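Local coordinates for protein shikimate dehydrogenase (NADP(+)) (Listeria monocytogenes, PDB 3TNL) that probably catalyses the reversible NADP(H)-linked interconversion of 3-dehydroshikimate and shikimate on the pathway to chorismate and the aromatic amino acids, at residues L108-N122 and D127-T139. Numbering follows the deposited sequence.
Sequences LDKLSPAAELVGAVN and DDGVLTGHITDGT
With chi1 at 78°, Asn-122 tucks CG between its own backbone N and carbonyl carbon, and Thr-136, in one of its two conformers, places OG1 likewise (chi1 74°); the side chains cross at about a right angle. One bond joins them, and a second joins the Asn-122 amide to the Thr-136 backbone. ND2 of Asn-122 donates an N-H to Thr-136 OG1 (3.0 Å), which lies close to the amide plane. In return Asn-122 OD1 takes the backbone N-H of Thr-136 (2.9 Å) from above the carbonyl plane, well off a lone pair. Asn-122 N also donates to His-134 O, tying backbone to backbone two residues earlier. Both Asn-122 and, one residue past Thr-136, Asp-137 are inferred shikimate ligands; these bonds hold the amide beside the start of helix 137-147, where the Asp-137 side chain lies about 5 Å from the bound NAD. At the other end, the edge strand 110-111 runs parallel to strand 130-134 in the mixed sheet of the substrate-binding domain, through Gly-133 N to Lys-110 O (2.8 Å) and Ser-112 N to Gly-133 O. Leu-131 O receives two donors, Asp-109 N and Lys-110 N. Asp-109 OD2 answers with its anti lone pair, accepting Leu-131 N almost straight (2.8 Å, 176°), and the same oxygen forms a salt bridge with Arg-87. Leu-108 CD1, 3.7 Å from Gly-133 CA, and the Val-121 methyls crowd the side of Gly-133 that a side chain would occupy. Ser-112 is the N-cap of helix 113-118, its OG accepting from Ala-115 N while a water links that OG to Ile-135 N. Beside this cap, in one of two conformers, Ile-135 turns CG2 to Ala-114 CB, while CD1 points the other way and lies 3.8 Å from Ala-120 O, a buried oxygen with no polar partner in the model.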
ATOM      1  N   LEU B 108     -10.179   0.095  16.785  1.00 19.82           N
ATOM      2  CA  LEU B 108     -10.122   1.526  16.554  1.00 20.05           C
ATOM      3  C   LEU B 108     -10.145   2.282  17.863  1.00 21.06           C
ATOM      4  O   LEU B 108     -10.315   1.687  18.948  1.00 22.86           O
ATOM      5  CB  LEU B 108     -11.290   1.945  15.661  1.00 19.27           C
ATOM      6  CG  LEU B 108     -11.483   1.177  14.339  1.00 19.77           C
ATOM      7  CD1 LEU B 108     -12.653   1.757  13.527  1.00 20.00           C
ATOM      8  CD2 LEU B 108     -10.191   1.166  13.500  1.00 18.45           C
ATOM      9  N   ASP B 109      -9.968   3.583  17.789  1.00 20.49           N
ATOM     10  CA  ASP B 109      -9.903   4.422  18.980  1.00 19.31           C
ATOM     11  C   ASP B 109     -11.146   5.268  19.202  1.00 19.42           C
ATOM     12  O   ASP B 109     -11.511   5.538  20.369  1.00 22.54           O
ATOM     13  CB  ASP B 109      -8.675   5.329  18.892  1.00 18.78           C
ATOM     14  CG  ASP B 109      -7.415   4.533  18.671  1.00 21.16           C
ATOM     15  OD1 ASP B 109      -7.165   3.606  19.493  1.00 22.76           O
ATOM     16  OD2 ASP B 109      -6.668   4.799  17.706  1.00 20.84           O
ATOM     17  N   LYS B 110     -11.791   5.706  18.115  1.00 19.97           N
ATOM     18  CA  LYS B 110     -12.978   6.557  18.188  1.00 21.20           C
ATOM     19  C   LYS B 110     -13.949   6.188  17.067  1.00 19.77           C
ATOM     20  O   LYS B 110     -13.539   5.621  16.049  1.00 19.22           O
ATOM     21  CB  LYS B 110     -12.603   8.033  18.004  1.00 22.88           C
ATOM     22  CG  LYS B 110     -11.741   8.633  19.108  1.00 28.14           C
ATOM     23  CD  LYS B 110     -11.574  10.148  18.898  1.00 28.99           C
ATOM     24  CE  LYS B 110     -10.843  10.786  20.065  1.00 28.81           C
ATOM     25  NZ  LYS B 110     -11.617  10.650  21.340  1.00 31.01           N
ATOM     26  N   LEU B 111     -15.211   6.564  17.234  1.00 21.08           N
ATOM     27  CA  LEU B 111     -16.257   6.316  16.220  1.00 19.24           C
ATOM     28  C   LEU B 111     -17.115   7.546  16.040  1.00 19.08           C
ATOM     29  O   LEU B 111     -17.362   8.301  17.001  1.00 20.33           O
ATOM     30  CB  LEU B 111     -17.176   5.174  16.652  1.00 19.40           C
ATOM     31  CG  LEU B 111     -16.569   3.793  16.937  1.00 18.86           C
ATOM     32  CD1 LEU B 111     -17.621   2.886  17.544  1.00 20.19           C
ATOM     33  CD2 LEU B 111     -15.999   3.214  15.617  1.00 19.39           C
ATOM     34  N   SER B 112     -17.576   7.782  14.824  1.00 18.62           N
ATOM     35  CA  SER B 112     -18.534   8.843  14.588  1.00 19.01           C
ATOM     36  C   SER B 112     -19.856   8.414  15.274  1.00 20.86           C
ATOM     37  O   SER B 112     -20.043   7.243  15.604  1.00 19.40           O
ATOM     38  CB  SER B 112     -18.791   9.024  13.094  1.00 18.70           C
ATOM     39  OG  SER B 112     -19.485   7.906  12.561  1.00 19.00           O
ATOM     40  N   PRO B 113     -20.783   9.354  15.474  1.00 20.00           N
ATOM     41  CA  PRO B 113     -22.043   8.947  16.094  1.00 21.60           C
ATOM     42  C   PRO B 113     -22.797   7.847  15.346  1.00 20.14           C
ATOM     43  O   PRO B 113     -23.300   6.921  15.978  1.00 19.51           O
ATOM     44  CB  PRO B 113     -22.855  10.241  16.112  1.00 22.74           C
ATOM     45  CG  PRO B 113     -21.826  11.306  16.192  1.00 23.16           C
ATOM     46  CD  PRO B 113     -20.665  10.816  15.363  1.00 21.77           C
ATOM     47  N   ALA B 114     -22.862   7.915  14.029  1.00 19.47           N
ATOM     48  CA  ALA B 114     -23.576   6.917  13.258  1.00 19.92           C
ATOM     49  C   ALA B 114     -22.855   5.579  13.269  1.00 19.13           C
ATOM     50  O   ALA B 114     -23.486   4.530  13.329  1.00 19.75           O
ATOM     51  CB  ALA B 114     -23.782   7.399  11.832  1.00 21.03           C
ATOM     52  N   ALA B 115     -21.515   5.595  13.206  1.00 19.59           N
ATOM     53  CA  ALA B 115     -20.778   4.345  13.260  1.00 18.70           C
ATOM     54  C   ALA B 115     -21.041   3.636  14.571  1.00 18.84           C
ATOM     55  O   ALA B 115     -21.188   2.402  14.617  1.00 19.45           O
ATOM     56  CB  ALA B 115     -19.283   4.566  13.064  1.00 18.20           C
ATOM     57  N   GLU B 116     -21.068   4.405  15.657  0.70 19.15           N
ATOM     58  CA  GLU B 116     -21.353   3.865  16.978  0.70 21.26           C
ATOM     59  C   GLU B 116     -22.760   3.257  17.007  0.70 21.04           C
ATOM     60  O   GLU B 116     -22.944   2.101  17.371  0.70 22.31           O
ATOM     61  CB  GLU B 116     -21.243   4.991  18.021  0.70 21.24           C
ATOM     62  CG  GLU B 116     -21.633   4.602  19.461  0.70 26.55           C
ATOM     63  CD  GLU B 116     -20.678   3.623  20.110  0.70 33.96           C
ATOM     64  OE1 GLU B 116     -19.448   3.812  20.000  0.70 38.62           O
ATOM     65  OE2 GLU B 116     -21.159   2.688  20.786  0.70 40.91           O
ATOM     66  N   LEU B 117     -23.747   4.024  16.558  1.00 20.90           N
ATOM     67  CA  LEU B 117     -25.149   3.575  16.649  1.00 20.44           C
ATOM     68  C   LEU B 117     -25.446   2.435  15.684  1.00 20.23           C
ATOM     69  O   LEU B 117     -26.117   1.477  16.036  1.00 21.36           O
ATOM     70  CB  LEU B 117     -26.111   4.748  16.469  1.00 19.84           C
ATOM     71  CG  LEU B 117     -27.597   4.479  16.666  1.00 19.27           C
ATOM     72  CD1 LEU B 117     -27.893   3.892  18.041  1.00 21.25           C
ATOM     73  CD2 LEU B 117     -28.358   5.763  16.447  1.00 21.26           C
ATOM     74  N   VAL B 118     -24.953   2.523  14.457  1.00 19.47           N
ATOM     75  CA  VAL B 118     -25.159   1.445  13.500  1.00 20.29           C
ATOM     76  C   VAL B 118     -24.432   0.175  13.961  1.00 21.21           C
ATOM     77  O   VAL B 118     -24.942  -0.936  13.841  1.00 21.26           O
ATOM     78  CB  VAL B 118     -24.665   1.814  12.093  1.00 21.62           C
ATOM     79  CG1 VAL B 118     -24.670   0.583  11.167  1.00 20.71           C
ATOM     80  CG2 VAL B 118     -25.498   2.946  11.478  1.00 21.73           C
ATOM     81  N   GLY B 119     -23.227   0.349  14.488  1.00 19.86           N
ATOM     82  CA  GLY B 119     -22.408  -0.781  14.877  1.00 18.95           C
ATOM     83  C   GLY B 119     -21.570  -1.315  13.743  1.00 20.06           C
ATOM     84  O   GLY B 119     -21.137  -2.485  13.758  1.00 21.49           O
ATOM     85  N   ALA B 120     -21.381  -0.500  12.715  1.00 17.68           N
ATOM     86  CA  ALA B 120     -20.543  -0.866  11.566  1.00 19.12           C
ATOM     87  C   ALA B 120     -19.695   0.339  11.158  1.00 17.24           C
ATOM     88  O   ALA B 120     -20.082   1.485  11.315  1.00 17.76           O
ATOM     89  CB  ALA B 120     -21.394  -1.320  10.377  1.00 19.14           C
ATOM     90  N   VAL B 121     -18.530   0.040  10.600  1.00 17.28           N
ATOM     91  CA  VAL B 121     -17.594   1.031  10.106  1.00 17.74           C
ATOM     92  C   VAL B 121     -17.189   0.629   8.699  1.00 17.41           C
ATOM     93  O   VAL B 121     -16.813  -0.521   8.471  1.00 18.37           O
ATOM     94  CB  VAL B 121     -16.296   1.037  10.975  1.00 17.18           C
ATOM     95  CG1 VAL B 121     -15.146   1.832  10.274  1.00 16.27           C
ATOM     96  CG2 VAL B 121     -16.594   1.582  12.371  1.00 17.11           C
ATOM     97  N   ASN B 122     -17.270   1.538   7.738  1.00 15.59           N
ATOM     98  CA  ASN B 122     -16.771   1.252   6.399  1.00 16.88           C
ATOM     99  C   ASN B 122     -15.603   2.159   5.996  1.00 16.39           C
ATOM    100  O   ASN B 122     -15.017   1.964   4.931  1.00 16.15           O
ATOM    101  CB  ASN B 122     -17.875   1.292   5.327  1.00 17.20           C
ATOM    102  CG  ASN B 122     -18.262   2.678   4.927  1.00 18.73           C
ATOM    103  OD1 ASN B 122     -17.968   3.670   5.626  1.00 17.00           O
ATOM    104  ND2 ASN B 122     -18.913   2.785   3.764  1.00 22.72           N
ATOM    105  N   ASP B 127      -5.401  10.109  12.561  1.00 18.41           N
ATOM    106  CA  ASP B 127      -4.863  11.435  12.897  1.00 17.96           C
ATOM    107  C   ASP B 127      -3.907  11.285  14.065  1.00 20.09           C
ATOM    108  O   ASP B 127      -4.332  10.925  15.159  1.00 19.80           O
ATOM    109  CB  ASP B 127      -5.980  12.393  13.292  1.00 18.07           C
ATOM    110  CG  ASP B 127      -6.880  12.717  12.159  1.00 18.79           C
ATOM    111  OD1 ASP B 127      -6.538  13.599  11.339  1.00 19.17           O
ATOM    112  OD2 ASP B 127      -7.952  12.101  12.088  1.00 18.83           O
ATOM    113  N   ASP B 128      -2.610  11.482  13.813  1.00 22.78           N
ATOM    114  CA  ASP B 128      -1.580  11.421  14.879  1.00 24.95           C
ATOM    115  C   ASP B 128      -1.666  10.054  15.578  1.00 23.08           C
ATOM    116  O   ASP B 128      -1.477   9.958  16.791  1.00 23.93           O
ATOM    117  CB  ASP B 128      -1.854  12.595  15.856  1.00 26.79           C
ATOM    118  CG  ASP B 128      -0.690  12.918  16.811  1.00 32.64           C
ATOM    119  OD1 ASP B 128       0.468  12.494  16.577  1.00 31.90           O
ATOM    120  OD2 ASP B 128      -0.959  13.659  17.807  1.00 33.28           O
ATOM    121  N   GLY B 129      -1.986   8.991  14.833  1.00 21.11           N
ATOM    122  CA  GLY B 129      -2.096   7.656  15.422  1.00 19.64           C
ATOM    123  C   GLY B 129      -3.431   7.280  16.061  1.00 20.92           C
ATOM    124  O   GLY B 129      -3.597   6.198  16.629  1.00 21.67           O
ATOM    125  N   VAL B 130      -4.393   8.188  16.038  1.00 18.68           N
ATOM    126  CA  VAL B 130      -5.713   7.897  16.591  1.00 17.44           C
ATOM    127  C   VAL B 130      -6.600   7.526  15.413  1.00 17.86           C
ATOM    128  O   VAL B 130      -6.704   8.297  14.429  1.00 17.29           O
ATOM    129  CB  VAL B 130      -6.287   9.127  17.336  1.00 17.98           C
ATOM    130  CG1 VAL B 130      -7.699   8.841  17.894  1.00 17.50           C
ATOM    131  CG2 VAL B 130      -5.320   9.552  18.442  1.00 19.40           C
ATOM    132  N   LEU B 131      -7.185   6.322  15.474  1.00 15.84           N
ATOM    133  CA  LEU B 131      -8.057   5.841  14.388  1.00 15.74           C
ATOM    134  C   LEU B 131      -9.535   6.095  14.704  1.00 16.89           C
ATOM    135  O   LEU B 131     -10.046   5.640  15.735  1.00 17.13           O
ATOM    136  CB  LEU B 131      -7.865   4.341  14.170  1.00 15.76           C
ATOM    137  CG  LEU B 131      -6.468   3.848  13.856  1.00 15.57           C
ATOM    138  CD1 LEU B 131      -6.521   2.319  13.673  1.00 16.29           C
ATOM    139  CD2 LEU B 131      -5.890   4.555  12.621  1.00 18.11           C
ATOM    140  N   THR B 132     -10.200   6.800  13.809  1.00 16.43           N
ATOM    141  CA  THR B 132     -11.646   7.100  13.925  1.00 16.62           C
ATOM    142  C   THR B 132     -12.375   6.347  12.810  1.00 16.45           C
ATOM    143  O   THR B 132     -11.979   6.427  11.630  1.00 15.73           O
ATOM    144  CB  THR B 132     -11.966   8.584  13.764  1.00 17.23           C
ATOM    145  OG1 THR B 132     -11.167   9.356  14.668  1.00 17.56           O
ATOM    146  CG2 THR B 132     -13.474   8.866  14.063  1.00 16.38           C
ATOM    147  N   GLY B 133     -13.396   5.589  13.213  1.00 16.27           N
ATOM    148  CA  GLY B 133     -14.267   4.856  12.335  1.00 16.04           C
ATOM    149  C   GLY B 133     -15.497   5.684  11.978  1.00 16.93           C
ATOM    150  O   GLY B 133     -16.120   6.292  12.859  1.00 17.60           O
ATOM    151  N   HIS B 134     -15.811   5.706  10.697  1.00 16.56           N
ATOM    152  CA  HIS B 134     -16.951   6.399  10.142  1.00 16.75           C
ATOM    153  C   HIS B 134     -17.784   5.412   9.312  1.00 17.43           C
ATOM    154  O   HIS B 134     -17.314   4.336   8.946  1.00 17.16           O
ATOM    155  CB  HIS B 134     -16.480   7.504   9.181  1.00 17.11           C
ATOM    156  CG  HIS B 134     -15.695   8.599   9.834  1.00 16.73           C
ATOM    157  ND1 HIS B 134     -16.265   9.811  10.184  1.00 16.81           N
ATOM    158  CD2 HIS B 134     -14.395   8.669  10.205  1.00 17.80           C
ATOM    159  CE1 HIS B 134     -15.342  10.569  10.753  1.00 17.53           C
ATOM    160  NE2 HIS B 134     -14.190   9.915  10.749  1.00 17.96           N
ATOM    161  N   ILE B 135     -19.035   5.767   9.043  0.50 16.82           N
ATOM    162  CA  ILE B 135     -19.935   4.939   8.245  0.50 17.62           C
ATOM    163  C   ILE B 135     -20.465   5.871   7.162  0.50 17.57           C
ATOM    164  O   ILE B 135     -21.095   6.897   7.460  0.50 17.32           O
ATOM    165  CB  ILE B 135     -21.029   4.265   9.135  0.50 17.24           C
ATOM    166  CG1 ILE B 135     -21.875   3.269   8.331  0.50 18.50           C
ATOM    167  CG2 ILE B 135     -21.895   5.316   9.848  0.50 18.82           C
ATOM    168  CD1 ILE B 135     -21.093   2.111   7.677  0.50 20.80           C
ATOM    169  N   THR B 136     -20.176   5.543   5.906  0.50 16.08           N
ATOM    170  CA  THR B 136     -20.528   6.452   4.821  0.50 16.66           C
ATOM    171  C   THR B 136     -21.587   5.975   3.851  0.50 17.91           C
ATOM    172  O   THR B 136     -21.971   6.754   2.982  0.50 17.67           O
ATOM    173  CB  THR B 136     -19.305   6.788   3.941  0.50 17.83           C
ATOM    174  OG1 THR B 136     -18.984   5.661   3.106  0.50 18.99           O
ATOM    175  CG2 THR B 136     -18.103   7.197   4.799  0.50 15.93           C
ATOM    176  N   ASP B 137     -22.044   4.735   3.938  0.70 17.95           N
ATOM    177  CA  ASP B 137     -23.022   4.261   2.941  0.70 18.75           C
ATOM    178  C   ASP B 137     -24.412   4.855   3.148  0.70 18.21           C
ATOM    179  O   ASP B 137     -25.139   5.118   2.204  0.70 17.08           O
ATOM    180  CB  ASP B 137     -23.011   2.727   2.804  0.70 19.61           C
ATOM    181  CG  ASP B 137     -22.972   1.987   4.111  0.70 23.63           C
ATOM    182  OD1 ASP B 137     -23.121   0.746   4.066  0.70 29.97           O
ATOM    183  OD2 ASP B 137     -22.778   2.587   5.170  0.70 26.75           O
ATOM    184  N   GLY B 138     -24.765   5.094   4.404  0.50 17.59           N
ATOM    185  CA  GLY B 138     -26.042   5.733   4.728  0.50 17.72           C
ATOM    186  C   GLY B 138     -26.076   7.164   4.225  0.50 18.48           C
ATOM    187  O   GLY B 138     -27.007   7.562   3.529  0.50 18.90           O
ATOM    188  N   THR B 139     -25.049   7.939   4.602  1.00 18.63           N
ATOM    189  CA  THR B 139     -24.865   9.297   4.179  1.00 17.87           C
ATOM    190  C   THR B 139     -24.843   9.385   2.645  1.00 17.27           C
ATOM    191  O   THR B 139     -25.435  10.284   2.062  1.00 19.94           O
ATOM    192  CB  THR B 139     -23.600   9.891   4.841  1.00 20.26           C
ATOM    193  OG1 THR B 139     -23.903  10.079   6.234  1.00 24.67           O
ATOM    194  CG2 THR B 139     -23.199  11.250   4.206  1.00 22.41           C
TER
HETATM  195  O   HOH W   1     -20.091   8.335   9.997  1.00 18.72           O